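Local coordinates for hydrogenase (NiFe) small subunit HydA (PDB 3MYR), which probably relays electrons between the hydrogen-converting site of its large-subunit partner and an acceptor through two [4Fe-4S] clusters and one [3Fe-4S] cluster, at residues A[148-151]-A[152-155]; A[86-90]-A[91-95]; A[134-137]-A[138-141]; A[254-258]-A[259-263]. All blocks are in the same frame, centred on the assembly; numbering follows the deposited sequence.

Contact 1: residues A[148-151]-A[152-155]; sequences PPIP and MVIT. With SF4 (iron/sulfur cluster), chain I.
The carbonyl oxygen of Ile-150 is gripped by two amides of the first helical turn. Val-153 N lies 2.8 Å from Ile-150 O, but its bond is bent and enters from above the carbonyl plane. Ile-154 N, 3.1 Å from the same Ile-150 O, makes a straighter bond, arriving nearly along the C=O axis. One residue on, Thr-155 N donates to Pro-151 O at 3.2 Å, lying in the plane of that carbonyl. Ile-150 thus holds the N-cap position of helix 151-164. Pro-151 suits the first turn, where an N-H has no earlier helical carbonyl to reach and the ring already fixes phi near the helical value.

The apolar branches follow this turn. Val-153 CG2 lies beside its own backbone N and meets Ile-150 CB at 3.7 Å, the two side chains crossing at a slant. Ile-154, with chi1 -53°, likewise carries CG1 next to its backbone N, where it reaches Pro-149 CB at 3.8 Å. Trp-233 packs against Ile-150, and Cys-17 and Ser-20 of helix 16-23 border Pro-149 and Ile-154.

Upstream, a cis peptide bond leads into Pro-148, whose CB comes within 3.6 Å of S3 of the cluster. The arrangement is a proline-rich helix start at the wall of a [4Fe-4S] pocket, directly after the cluster ligand Cys-147, in the flavodoxin-like domain of the small subunit.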
ATOM      1  N   PRO A 148      11.952  -0.903  -1.994  1.00 15.99           N
ATOM      2  CA  PRO A 148      12.354  -1.993  -1.070  1.00 15.10           C
ATOM      3  C   PRO A 148      13.480  -2.795  -1.768  1.00 14.29           C
ATOM      4  O   PRO A 148      13.825  -2.495  -2.918  1.00 15.37           O
ATOM      5  CB  PRO A 148      11.080  -2.835  -0.946  1.00 15.71           C
ATOM      6  CG  PRO A 148      10.385  -2.669  -2.352  1.00 14.36           C
ATOM      7  CD  PRO A 148      10.833  -1.291  -2.882  1.00 14.26           C
ATOM      8  N   PRO A 149      14.104  -3.734  -1.061  1.00 14.16           N
ATOM      9  CA  PRO A 149      15.059  -4.653  -1.659  1.00 15.19           C
ATOM     10  C   PRO A 149      14.318  -5.457  -2.737  1.00 13.91           C
ATOM     11  O   PRO A 149      13.101  -5.667  -2.671  1.00 14.82           O
ATOM     12  CB  PRO A 149      15.415  -5.639  -0.455  1.00 14.56           C
ATOM     13  CG  PRO A 149      15.016  -4.802   0.832  1.00 17.03           C
ATOM     14  CD  PRO A 149      13.769  -4.103   0.335  1.00 14.61           C
ATOM     15  N   ILE A 150      15.088  -6.002  -3.646  1.00 15.84           N
ATOM     16  CA  ILE A 150      14.580  -6.953  -4.654  1.00 14.19           C
ATOM     17  C   ILE A 150      13.912  -8.182  -4.048  1.00 16.68           C
ATOM     18  O   ILE A 150      14.458  -8.815  -3.173  1.00 17.21           O
ATOM     19  CB  ILE A 150      15.711  -7.377  -5.557  1.00 13.52           C
ATOM     20  CG1 ILE A 150      16.279  -6.103  -6.277  1.00 15.19           C
ATOM     21  CG2 ILE A 150      15.196  -8.331  -6.684  1.00 16.10           C
ATOM     22  CD1 ILE A 150      17.732  -6.412  -6.973  1.00 12.35           C
ATOM     23  N   PRO A 151      12.774  -8.614  -4.625  1.00 17.07           N
ATOM     24  CA  PRO A 151      12.035  -9.685  -3.904  1.00 16.99           C
ATOM     25  C   PRO A 151      12.903 -10.909  -3.735  1.00 20.19           C
ATOM     26  O   PRO A 151      12.894 -11.495  -2.631  1.00 18.06           O
ATOM     27  CB  PRO A 151      10.894 -10.024  -4.880  1.00 13.81           C
ATOM     28  CG  PRO A 151      10.543  -8.621  -5.477  1.00 13.10           C
ATOM     29  CD  PRO A 151      11.934  -7.889  -5.588  1.00 12.78           C
ATOM     30  N   MET A 152      13.597 -11.332  -4.823  1.00 17.14           N
ATOM     31  CA  MET A 152      14.389 -12.557  -4.718  1.00 17.69           C
ATOM     32  C   MET A 152      15.723 -12.368  -4.027  1.00 18.28           C
ATOM     33  O   MET A 152      16.346 -13.354  -3.655  1.00 18.10           O
ATOM     34  CB  MET A 152      14.530 -13.237  -6.064  1.00 17.23           C
ATOM     35  CG  MET A 152      13.199 -14.049  -6.224  1.00 20.94           C
ATOM     36  SD  MET A 152      13.362 -15.330  -7.384  1.00 31.16           S
ATOM     37  CE  MET A 152      13.482 -14.417  -8.938  1.00 29.79           C
ATOM     38  N   VAL A 153      16.063 -11.115  -3.660  1.00 16.77           N
ATOM     39  CA  VAL A 153      17.154 -10.910  -2.681  1.00 15.08           C
ATOM     40  C   VAL A 153      16.664 -11.222  -1.293  1.00 16.30           C
ATOM     41  O   VAL A 153      17.368 -11.865  -0.501  1.00 19.93           O
ATOM     42  CB  VAL A 153      17.734  -9.486  -2.774  1.00 15.80           C
ATOM     43  CG1 VAL A 153      18.637  -9.177  -1.566  1.00 14.90           C
ATOM     44  CG2 VAL A 153      18.483  -9.337  -4.103  1.00 12.92           C
ATOM     45  N   ILE A 154      15.481 -10.733  -0.936  1.00 19.36           N
ATOM     46  CA  ILE A 154      14.918 -11.077   0.392  1.00 18.98           C
ATOM     47  C   ILE A 154      14.816 -12.597   0.574  1.00 19.67           C
ATOM     48  O   ILE A 154      15.321 -13.126   1.532  1.00 18.98           O
ATOM     49  CB  ILE A 154      13.582 -10.418   0.637  1.00 18.16           C
ATOM     50  CG1 ILE A 154      13.726  -8.909   0.406  1.00 18.17           C
ATOM     51  CG2 ILE A 154      13.073 -10.655   2.098  1.00 20.46           C
ATOM     52  CD1 ILE A 154      12.354  -8.192   0.364  1.00 19.42           C
ATOM     53  N   THR A 155      14.177 -13.308  -0.349  1.00 18.39           N
ATOM     54  CA  THR A 155      14.026 -14.740  -0.133  1.00 19.70           C
ATOM     55  C   THR A 155      15.377 -15.462  -0.368  1.00 18.66           C
ATOM     56  O   THR A 155      15.588 -16.513   0.169  1.00 20.68           O
ATOM     57  CB  THR A 155      12.933 -15.339  -1.076  1.00 19.87           C
ATOM     58  OG1 THR A 155      13.228 -14.953  -2.431  1.00 16.87           O
ATOM     59  CG2 THR A 155      11.565 -14.750  -0.757  1.00 20.40           C
TER
HETATM   60 FE1  SF4 I2001      11.460   1.760   1.476  1.00 15.82          FE
HETATM   61 FE2  SF4 I2001      11.040  -0.648   2.824  0.50 17.11          FE
HETATM   62 FE3  SF4 I2001      11.575   1.738   4.238  1.00 21.70          FE
HETATM   63 FE4  SF4 I2001       9.112   1.133   2.657  1.00 19.46          FE
HETATM   64  S1  SF4 I2001       9.896   0.162   4.742  0.50 18.18           S
HETATM   65  S2  SF4 I2001      10.269   3.036   2.944  1.00 18.21           S
HETATM   66  S3  SF4 I2001      10.080   0.147   0.844  1.00 16.72           S
HETATM   67  S4  SF4 I2001      12.960   0.699   2.788  1.00 21.00           S

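Contact 2: residues A[86-90]-A[91-95]; sequences STVAG and HSNYS
His-91, Asn-93 and Ser-86 carry most of this short beta hairpin, in which strands 87-88 and 91-92 are joined by a type I' turn from Val-88 to His-91. Ala-89 and Gly-90 both take positive phi, as this turn requires; Gly-90 does so at little cost because it lacks a side chain. His-91 pairs with Val-88 through two backbone bonds, Val-88 N to His-91 O at 2.8 Å and His-91 N to Val-88 O at 3.0 Å. Its chi1 of -63° sets the imidazole beside its own backbone N and back over the turn: Gly-90 O lies over one ring face, Val-88 O near the plane at the edge, and Ala-89 O 3.3 Å from CD2 in an oblique position.

At the open end Asn-93 begins helix 93-101, capped by Ser-92, whose OG accepts from Ser-95 N at 3.1 Å. Asn-93 N donates to Ser-86 O at 3.0 Å, closing the hairpin base. The Asn-93 amide suits this place because it can accept and donate at once. The hairpin lies against the large subunit, where Asp-8 of that chain accepts from Ala-89 N and Thr-36 of that chain bonds Thr-87 O.

Ser-86 OG, anti to its own N, gives its proton to Asn-93 OD1 in a bond whose very short length, 2.5 Å, is doubtful, while water 1 accepts from Asn-93 ND2 and donates to both Ser-86 OG and Thr-87 O.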
ATOM      1  N   SER A  86       5.596   5.842  17.879  1.00 20.48           N
ATOM      2  CA  SER A  86       5.209   4.600  17.162  1.00 20.70           C
ATOM      3  C   SER A  86       5.053   3.534  18.236  1.00 22.09           C
ATOM      4  O   SER A  86       6.020   3.225  18.946  1.00 22.24           O
ATOM      5  CB  SER A  86       6.331   4.174  16.214  1.00 19.67           C
ATOM      6  OG  SER A  86       5.939   3.075  15.350  1.00 22.90           O
ATOM      7  N   THR A  87       3.844   3.002  18.397  1.00 22.63           N
ATOM      8  CA  THR A  87       3.598   1.999  19.458  1.00 21.79           C
ATOM      9  C   THR A  87       2.736   0.907  18.830  1.00 23.22           C
ATOM     10  O   THR A  87       2.112   1.110  17.731  1.00 22.93           O
ATOM     11  CB  THR A  87       2.776   2.676  20.629  1.00 24.16           C
ATOM     12  OG1 THR A  87       1.526   3.077  20.079  1.00 24.38           O
ATOM     13  CG2 THR A  87       3.495   3.937  21.156  1.00 23.08           C
ATOM     14  N   VAL A  88       2.746  -0.260  19.472  1.00 22.94           N
ATOM     15  CA  VAL A  88       1.840  -1.363  19.125  1.00 22.95           C
ATOM     16  C   VAL A  88       1.299  -1.893  20.433  1.00 24.24           C
ATOM     17  O   VAL A  88       2.074  -2.064  21.366  1.00 25.88           O
ATOM     18  CB  VAL A  88       2.580  -2.553  18.399  1.00 22.98           C
ATOM     19  CG1 VAL A  88       1.598  -3.690  18.121  1.00 16.75           C
ATOM     20  CG2 VAL A  88       3.206  -2.075  17.061  1.00 21.31           C
ATOM     21  N   ALA A  89      -0.020  -2.122  20.536  1.00 25.04           N
ATOM     22  CA  ALA A  89      -0.625  -2.608  21.798  1.00 24.82           C
ATOM     23  C   ALA A  89      -0.183  -1.737  23.054  1.00 26.32           C
ATOM     24  O   ALA A  89       0.109  -2.267  24.115  1.00 24.83           O
ATOM     25  CB  ALA A  89      -0.261  -4.105  22.023  1.00 25.54           C
ATOM     26  N   GLY A  90       0.001  -0.429  22.875  1.00 25.24           N
ATOM     27  CA  GLY A  90       0.407   0.419  24.001  1.00 25.26           C
ATOM     28  C   GLY A  90       1.868   0.378  24.404  1.00 25.37           C
ATOM     29  O   GLY A  90       2.203   0.939  25.417  1.00 28.69           O
ATOM     30  N   HIS A  91       2.735  -0.323  23.654  1.00 25.48           N
ATOM     31  CA  HIS A  91       4.183  -0.309  23.892  1.00 24.35           C
ATOM     32  C   HIS A  91       4.934   0.362  22.733  1.00 23.69           C
ATOM     33  O   HIS A  91       4.545   0.189  21.591  1.00 22.45           O
ATOM     34  CB  HIS A  91       4.693  -1.733  24.008  1.00 24.29           C
ATOM     35  CG  HIS A  91       4.120  -2.472  25.165  1.00 29.85           C
ATOM     36  ND1 HIS A  91       4.739  -2.510  26.398  1.00 36.91           N
ATOM     37  CD2 HIS A  91       2.994  -3.218  25.281  1.00 35.16           C
ATOM     38  CE1 HIS A  91       4.005  -3.234  27.232  1.00 37.42           C
ATOM     39  NE2 HIS A  91       2.951  -3.685  26.576  1.00 36.48           N
ATOM     40  N   SER A  92       6.077   0.990  23.030  1.00 21.28           N
ATOM     41  CA  SER A  92       6.841   1.663  22.011  1.00 22.71           C
ATOM     42  C   SER A  92       7.533   0.647  21.157  1.00 21.65           C
ATOM     43  O   SER A  92       7.834  -0.461  21.587  1.00 23.33           O
ATOM     44  CB  SER A  92       7.876   2.595  22.678  1.00 23.44           C
ATOM     45  OG  SER A  92       8.835   1.777  23.332  1.00 24.07           O
ATOM     46  N   ASN A  93       7.815   1.018  19.910  1.00 22.88           N
ATOM     47  CA  ASN A  93       8.550   0.128  19.025  1.00 21.04           C
ATOM     48  C   ASN A  93       9.882  -0.227  19.677  1.00 21.05           C
ATOM     49  O   ASN A  93      10.378  -1.364  19.524  1.00 21.37           O
ATOM     50  CB  ASN A  93       8.853   0.820  17.694  1.00 20.10           C
ATOM     51  CG  ASN A  93       7.647   0.862  16.716  1.00 20.84           C
ATOM     52  OD1 ASN A  93       7.772   1.455  15.633  1.00 21.46           O
ATOM     53  ND2 ASN A  93       6.476   0.397  17.143  1.00 17.27           N
ATOM     54  N   TYR A  94      10.521   0.752  20.321  1.00 19.81           N
ATOM     55  CA  TYR A  94      11.855   0.499  20.870  1.00 20.75           C
ATOM     56  C   TYR A  94      11.821  -0.607  21.916  1.00 21.82           C
ATOM     57  O   TYR A  94      12.641  -1.577  21.913  1.00 23.10           O
ATOM     58  CB  TYR A  94      12.418   1.770  21.506  1.00 22.01           C
ATOM     59  CG  TYR A  94      13.731   1.510  22.207  1.00 24.67           C
ATOM     60  CD1 TYR A  94      14.869   1.240  21.437  1.00 25.71           C
ATOM     61  CD2 TYR A  94      13.801   1.335  23.610  1.00 24.79           C
ATOM     62  CE1 TYR A  94      16.095   0.941  22.021  1.00 26.42           C
ATOM     63  CE2 TYR A  94      15.057   1.035  24.228  1.00 25.31           C
ATOM     64  CZ  TYR A  94      16.199   0.855  23.404  1.00 29.70           C
ATOM     65  OH  TYR A  94      17.470   0.513  23.884  1.00 28.35           O
ATOM     66  N   SER A  95      10.811  -0.518  22.774  1.00 21.96           N
ATOM     67  CA  SER A  95      10.600  -1.564  23.810  1.00 25.74           C
ATOM     68  C   SER A  95      10.374  -2.985  23.182  1.00 23.60           C
ATOM     69  O   SER A  95      10.941  -4.004  23.630  1.00 23.62           O
ATOM     70  CB  SER A  95       9.376  -1.151  24.615  1.00 25.92           C
ATOM     71  OG  SER A  95       9.183  -2.069  25.585  1.00 37.10           O
TER
HETATM   72  O   HOH W   1       4.083   1.031  15.605  1.00 22.16           O

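Contact 3: residues A[134-137]-A[138-141]; sequences DLVR and DKPV
Val-136 meets Lys-139 and Val-141 across the loop that joins helix 132-135 to strand 141-144, an alpha-to-beta connection of the flavodoxin-like domain. Val-136 is the first residue to leave helical geometry. With chi1 at 177° its CG1 is directed away from the backbone N and lies beside the carbonyl carbon, facing the chain that follows. There CG1 touches Lys-139 CB at 3.7 Å, the valine branch and the base of the lysine meeting aslant, and it comes within 4.3 Å of Val-141 CG2. A beta-branched residue suits both ends of the loop, being compact and at ease in extended backbone; Val-136 also packs on Leu-97 and Val-101 of helix 93-101.

Beyond CB the lysine bends at chi2 and chi3 and leaves this apolar group. Its NZ donates instead to the backbone oxygen of Glu-102, with a weak second bond to that of Val-101, a reach that suits a long aliphatic chain with a charged end, tying the loop to the neighbouring helix.

On the exposed side Arg-137 and Asp-138 have opposite charges but do not form an ion pair: Arg-137 NE is 5.6 Å from Asp-138 OD2, and any attraction is probably slight. The carboxylate lies next to its own backbone N, close to the preceding peptide, with Asp-138 CG 3.4 Å from Arg-137 C. At the strand's start, Val-141 CG2 sits 4.0 Å from Val-136 O.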
ATOM      1  N   ASP A 134      22.273   0.245  14.898  1.00 20.80           N
ATOM      2  CA  ASP A 134      22.557   1.247  15.935  1.00 21.38           C
ATOM      3  C   ASP A 134      21.949   0.913  17.293  1.00 21.88           C
ATOM      4  O   ASP A 134      22.511   1.223  18.332  1.00 24.10           O
ATOM      5  CB  ASP A 134      22.101   2.658  15.502  1.00 22.47           C
ATOM      6  CG  ASP A 134      23.045   3.277  14.428  1.00 22.99           C
ATOM      7  OD1 ASP A 134      24.044   2.633  14.010  1.00 30.06           O
ATOM      8  OD2 ASP A 134      22.719   4.353  13.943  1.00 31.45           O
ATOM      9  N   LEU A 135      20.811   0.264  17.288  1.00 20.47           N
ATOM     10  CA  LEU A 135      20.126  -0.066  18.542  1.00 23.08           C
ATOM     11  C   LEU A 135      20.398  -1.453  19.095  1.00 24.04           C
ATOM     12  O   LEU A 135      20.208  -1.709  20.314  1.00 25.21           O
ATOM     13  CB  LEU A 135      18.645   0.026  18.317  1.00 21.23           C
ATOM     14  CG  LEU A 135      17.926   1.386  18.379  1.00 26.23           C
ATOM     15  CD1 LEU A 135      18.479   2.645  19.051  1.00 22.46           C
ATOM     16  CD2 LEU A 135      16.714   1.571  17.460  1.00 22.83           C
ATOM     17  N   VAL A 136      20.791  -2.365  18.215  1.00 23.71           N
ATOM     18  CA  VAL A 136      20.897  -3.737  18.591  1.00 23.40           C
ATOM     19  C   VAL A 136      22.323  -4.134  18.302  1.00 25.32           C
ATOM     20  O   VAL A 136      22.720  -4.346  17.122  1.00 23.71           O
ATOM     21  CB  VAL A 136      19.969  -4.638  17.740  1.00 24.20           C
ATOM     22  CG1 VAL A 136      20.215  -6.140  18.161  1.00 21.78           C
ATOM     23  CG2 VAL A 136      18.503  -4.238  17.966  1.00 21.65           C
ATOM     24  N   ARG A 137      23.100  -4.291  19.368  1.00 24.85           N
ATOM     25  CA  ARG A 137      24.530  -4.559  19.224  1.00 28.49           C
ATOM     26  C   ARG A 137      24.942  -5.946  19.680  1.00 32.75           C
ATOM     27  O   ARG A 137      26.073  -6.391  19.417  1.00 34.14           O
ATOM     28  CB  ARG A 137      25.371  -3.513  19.958  1.00 27.92           C
ATOM     29  CG  ARG A 137      25.365  -2.124  19.210  1.00 29.25           C
ATOM     30  CD  ARG A 137      26.047  -1.047  20.027  1.00 29.72           C
ATOM     31  NE  ARG A 137      27.434  -1.413  20.312  1.00 26.95           N
ATOM     32  CZ  ARG A 137      28.399  -1.558  19.407  1.00 24.09           C
ATOM     33  NH1 ARG A 137      28.170  -1.282  18.107  1.00 21.07           N
ATOM     34  NH2 ARG A 137      29.623  -1.901  19.839  1.00 23.76           N
ATOM     35  N   ASP A 138      24.113  -6.663  20.404  1.00 32.45           N
ATOM     36  CA  ASP A 138      24.793  -7.843  20.867  1.00 39.48           C
ATOM     37  C   ASP A 138      24.331  -9.122  20.174  1.00 37.33           C
ATOM     38  O   ASP A 138      24.370 -10.170  20.727  1.00 36.46           O
ATOM     39  CB  ASP A 138      25.017  -7.822  22.413  1.00 41.28           C
ATOM     40  CG  ASP A 138      25.971  -6.596  22.862  1.00 51.15           C
ATOM     41  OD1 ASP A 138      27.237  -6.612  22.582  1.00 49.97           O
ATOM     42  OD2 ASP A 138      25.414  -5.589  23.441  1.00 55.10           O
ATOM     43  N   LYS A 139      23.937  -8.960  18.899  1.00 36.03           N
ATOM     44  CA  LYS A 139      23.225  -9.918  18.100  1.00 32.28           C
ATOM     45  C   LYS A 139      23.760  -9.887  16.679  1.00 31.25           C
ATOM     46  O   LYS A 139      24.080  -8.847  16.187  1.00 28.94           O
ATOM     47  CB  LYS A 139      21.803  -9.454  18.001  1.00 32.48           C
ATOM     48  CG  LYS A 139      20.860 -10.484  18.211  1.00 37.74           C
ATOM     49  CD  LYS A 139      20.738 -10.782  19.740  1.00 38.51           C
ATOM     50  CE  LYS A 139      20.635 -12.229  19.815  1.00 36.35           C
ATOM     51  NZ  LYS A 139      20.250 -12.730  21.139  1.00 38.68           N
ATOM     52  N   PRO A 140      23.765 -11.036  15.977  1.00 28.84           N
ATOM     53  CA  PRO A 140      24.118 -10.941  14.581  1.00 27.35           C
ATOM     54  C   PRO A 140      22.980 -10.211  13.834  1.00 25.10           C
ATOM     55  O   PRO A 140      21.783 -10.595  13.980  1.00 23.35           O
ATOM     56  CB  PRO A 140      24.144 -12.421  14.114  1.00 28.72           C
ATOM     57  CG  PRO A 140      24.353 -13.230  15.401  1.00 27.09           C
ATOM     58  CD  PRO A 140      23.537 -12.410  16.422  1.00 27.81           C
ATOM     59  N   VAL A 141      23.340  -9.200  13.045  1.00 22.11           N
ATOM     60  CA  VAL A 141      22.353  -8.433  12.280  1.00 23.14           C
ATOM     61  C   VAL A 141      22.743  -8.510  10.805  1.00 22.41           C
ATOM     62  O   VAL A 141      23.861  -8.197  10.415  1.00 24.29           O
ATOM     63  CB  VAL A 141      22.215  -6.922  12.766  1.00 21.37           C
ATOM     64  CG1 VAL A 141      21.287  -6.088  11.740  1.00 20.10           C
ATOM     65  CG2 VAL A 141      21.571  -6.840  14.186  1.00 23.83           C
TER

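Contact 4: residues A[254-258]-A[259-263]; sequences QFWDA and GGFYE
Gly-259 links a 3-10 turn at 255-256 to a type I turn from Gly-260 to Glu-263, with phi 89° and psi -176°. A side chain at Gly-259 would be driven into the carbonyl oxygen before it, which explains the residue type. The first turn is held by Asp-257 N donating to Gln-254 O at 3.1 Å, the second by Glu-263 N donating to Gly-260 O at 3.2 Å. Water 4 lies 2.8 Å from both Ala-258 O and Gly-260 O and probably bridges them.

Three aromatic rings meet here. Phe-261 slants across to the other two, and its far rim does the touching: CE2 sits at the edge of the Phe-255 ring, near its plane and 4.0 Å from Phe-255 CD1, while CZ reaches Trp-256 CE3 at 3.7 Å. That indole carbon lies in the plane of the Phe-261 ring, at its edge. Phe-255, whose chi1 of 76° sets its ring between its own backbone N and carbonyl carbon, has Trp-256 CD1 over one face, offset toward the rim.

This is part of the C-terminal, cluster-carrying region of the small subunit. Phe-255 packs on Cys-250 and Phe-261 on Leu-248, which places the aromatic group beside the [3Fe-4S] site, its large apolar rings suited to packing between the loop and the site residues. Large subunit residues adjoin the loop: Arg-48 of that chain forms a salt bridge with Asp-257 OD1, and Asp-52 of that chain accepts from Phe-261 N.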
ATOM      1  N   GLN A 254      21.433   7.008   4.131  1.00 17.49           N
ATOM      2  CA  GLN A 254      21.183   8.422   3.815  1.00 18.35           C
ATOM      3  C   GLN A 254      21.011   8.790   2.350  1.00 18.95           C
ATOM      4  O   GLN A 254      21.360   9.891   1.947  1.00 18.67           O
ATOM      5  CB  GLN A 254      22.274   9.326   4.467  1.00 22.28           C
ATOM      6  CG  GLN A 254      22.137   9.414   6.053  1.00 25.23           C
ATOM      7  CD  GLN A 254      22.767   8.164   6.709  1.00 32.52           C
ATOM      8  OE1 GLN A 254      23.913   7.816   6.388  1.00 30.10           O
ATOM      9  NE2 GLN A 254      22.012   7.448   7.515  1.00 26.80           N
ATOM     10  N   PHE A 255      20.458   7.912   1.519  1.00 17.77           N
ATOM     11  CA  PHE A 255      20.392   8.248   0.110  1.00 17.55           C
ATOM     12  C   PHE A 255      19.408   9.384  -0.131  1.00 18.86           C
ATOM     13  O   PHE A 255      19.530  10.076  -1.118  1.00 17.02           O
ATOM     14  CB  PHE A 255      20.039   7.020  -0.765  1.00 17.13           C
ATOM     15  CG  PHE A 255      18.577   6.622  -0.705  1.00 18.49           C
ATOM     16  CD1 PHE A 255      17.689   7.062  -1.718  1.00 17.83           C
ATOM     17  CD2 PHE A 255      18.118   5.726   0.274  1.00 15.66           C
ATOM     18  CE1 PHE A 255      16.356   6.664  -1.700  1.00 19.12           C
ATOM     19  CE2 PHE A 255      16.765   5.274   0.294  1.00 16.14           C
ATOM     20  CZ  PHE A 255      15.889   5.717  -0.710  1.00 13.36           C
ATOM     21  N   TRP A 256      18.438   9.560   0.768  1.00 18.23           N
ATOM     22  CA  TRP A 256      17.471  10.656   0.621  1.00 18.85           C
ATOM     23  C   TRP A 256      18.129  12.009   0.735  1.00 19.48           C
ATOM     24  O   TRP A 256      17.574  12.991   0.253  1.00 21.07           O
ATOM     25  CB  TRP A 256      16.389  10.616   1.717  1.00 15.64           C
ATOM     26  CG  TRP A 256      15.583   9.312   1.670  1.00 16.13           C
ATOM     27  CD1 TRP A 256      15.649   8.283   2.555  1.00 16.88           C
ATOM     28  CD2 TRP A 256      14.549   8.985   0.742  1.00 14.59           C
ATOM     29  NE1 TRP A 256      14.782   7.261   2.179  1.00 17.55           N
ATOM     30  CE2 TRP A 256      14.056   7.691   1.098  1.00 16.93           C
ATOM     31  CE3 TRP A 256      13.999   9.656  -0.379  1.00 17.33           C
ATOM     32  CZ2 TRP A 256      13.015   7.046   0.388  1.00 16.42           C
ATOM     33  CZ3 TRP A 256      12.975   9.030  -1.107  1.00 13.50           C
ATOM     34  CH2 TRP A 256      12.523   7.689  -0.755  1.00 13.09           C
ATOM     35  N   ASP A 257      19.265  12.075   1.424  1.00 19.94           N
ATOM     36  CA  ASP A 257      19.897  13.346   1.662  1.00 22.34           C
ATOM     37  C   ASP A 257      21.148  13.513   0.824  1.00 23.69           C
ATOM     38  O   ASP A 257      22.042  14.222   1.245  1.00 24.14           O
ATOM     39  CB  ASP A 257      20.187  13.534   3.179  1.00 19.85           C
ATOM     40  CG  ASP A 257      18.863  13.716   4.002  1.00 23.16           C
ATOM     41  OD1 ASP A 257      18.035  14.537   3.530  1.00 22.65           O
ATOM     42  OD2 ASP A 257      18.623  13.036   5.061  1.00 21.68           O
ATOM     43  N   ALA A 258      21.225  12.871  -0.334  1.00 24.35           N
ATOM     44  CA  ALA A 258      22.438  13.007  -1.139  1.00 27.87           C
ATOM     45  C   ALA A 258      22.382  14.165  -2.150  1.00 28.98           C
ATOM     46  O   ALA A 258      23.041  14.068  -3.141  1.00 34.67           O
ATOM     47  CB  ALA A 258      22.761  11.659  -1.890  1.00 24.36           C
ATOM     48  N   GLY A 259      21.678  15.254  -1.921  1.00 27.75           N
ATOM     49  CA  GLY A 259      21.592  16.315  -2.948  1.00 30.48           C
ATOM     50  C   GLY A 259      20.385  15.979  -3.837  1.00 30.61           C
ATOM     51  O   GLY A 259      19.703  15.042  -3.581  1.00 34.02           O
ATOM     52  N   GLY A 260      20.060  16.673  -4.889  1.00 30.02           N
ATOM     53  CA  GLY A 260      18.827  16.161  -5.606  1.00 24.78           C
ATOM     54  C   GLY A 260      18.993  14.860  -6.402  1.00 23.58           C
ATOM     55  O   GLY A 260      20.069  14.524  -6.895  1.00 21.04           O
ATOM     56  N   PHE A 261      17.915  14.108  -6.548  1.00 18.93           N
ATOM     57  CA  PHE A 261      17.966  12.949  -7.356  1.00 17.31           C
ATOM     58  C   PHE A 261      18.347  13.273  -8.780  1.00 20.33           C
ATOM     59  O   PHE A 261      18.897  12.398  -9.464  1.00 20.53           O
ATOM     60  CB  PHE A 261      16.614  12.230  -7.349  1.00 15.92           C
ATOM     61  CG  PHE A 261      16.289  11.573  -6.043  1.00 18.98           C
ATOM     62  CD1 PHE A 261      15.040  11.717  -5.463  1.00 19.13           C
ATOM     63  CD2 PHE A 261      17.270  10.837  -5.378  1.00 17.67           C
ATOM     64  CE1 PHE A 261      14.732  11.106  -4.222  1.00 19.60           C
ATOM     65  CE2 PHE A 261      16.997  10.164  -4.162  1.00 19.53           C
ATOM     66  CZ  PHE A 261      15.720  10.267  -3.589  1.00 18.64           C
ATOM     67  N   TYR A 262      18.001  14.473  -9.284  1.00 20.10           N
ATOM     68  CA  TYR A 262      18.276  14.714 -10.691  1.00 23.52           C
ATOM     69  C   TYR A 262      19.556  15.515 -10.929  1.00 25.87           C
ATOM     70  O   TYR A 262      19.739  16.013 -12.001  1.00 23.85           O
ATOM     71  CB  TYR A 262      17.076  15.370 -11.368  1.00 22.30           C
ATOM     72  CG  TYR A 262      15.865  14.448 -11.298  1.00 22.92           C
ATOM     73  CD1 TYR A 262      15.769  13.346 -12.144  1.00 15.16           C
ATOM     74  CD2 TYR A 262      14.824  14.672 -10.364  1.00 15.93           C
ATOM     75  CE1 TYR A 262      14.685  12.449 -12.053  1.00 16.87           C
ATOM     76  CE2 TYR A 262      13.715  13.752 -10.260  1.00 19.26           C
ATOM     77  CZ  TYR A 262      13.663  12.675 -11.104  1.00 16.85           C
ATOM     78  OH  TYR A 262      12.560  11.870 -11.124  1.00 17.56           O
ATOM     79  N   GLU A 263      20.396  15.648  -9.903  1.00 27.03           N
ATOM     80  CA  GLU A 263      21.674  16.362 -10.042  1.00 31.18           C
ATOM     81  C   GLU A 263      22.803  15.352 -10.019  1.00 29.15           C
ATOM     82  O   GLU A 263      22.871  14.577  -9.081  1.00 28.23           O
ATOM     83  CB  GLU A 263      21.955  17.274  -8.827  1.00 31.69           C
ATOM     84  CG  GLU A 263      20.828  18.159  -8.360  1.00 42.18           C
ATOM     85  CD  GLU A 263      20.634  19.354  -9.261  1.00 50.07           C
ATOM     86  OE1 GLU A 263      21.305  19.403 -10.329  1.00 54.77           O
ATOM     87  OE2 GLU A 263      19.816  20.235  -8.902  1.00 52.44           O
TER
HETATM   88  O   HOH W   2      19.201  12.764  -2.866  1.00 34.64           O
HETATM   89  O   HOH W   3      18.221  14.591  -1.670  1.00 30.56           O
HETATM   90  O   HOH W   4      22.719  14.667  -5.898  1.00 28.16           O

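Overall arrangement
Contacts 1, 2 and 3 belong to the N-terminal flavodoxin-like part of the chain, contact 4 to the C-terminal part. Contacts 2 and 3 touch, through Tyr-94 CE1 and Leu-135 CG at 4.1 Å, whereas the nearest atoms of contacts 1 and 4 are about 8 Å apart. Those two approach the same pair of clusters: Pro-148 adjoins the [4Fe-4S] cluster held by Cys-14, Cys-17, Cys-113 and Cys-147, and the Trp-256 side chain is about 5 Å from it, while the side chains of Ile-150 and Phe-255 are each about 6 Å from the [3Fe-4S] cluster. The nearest side chains of contacts 2 and 3 stand about 11 Å and 14 Å from a [4Fe-4S] cluster.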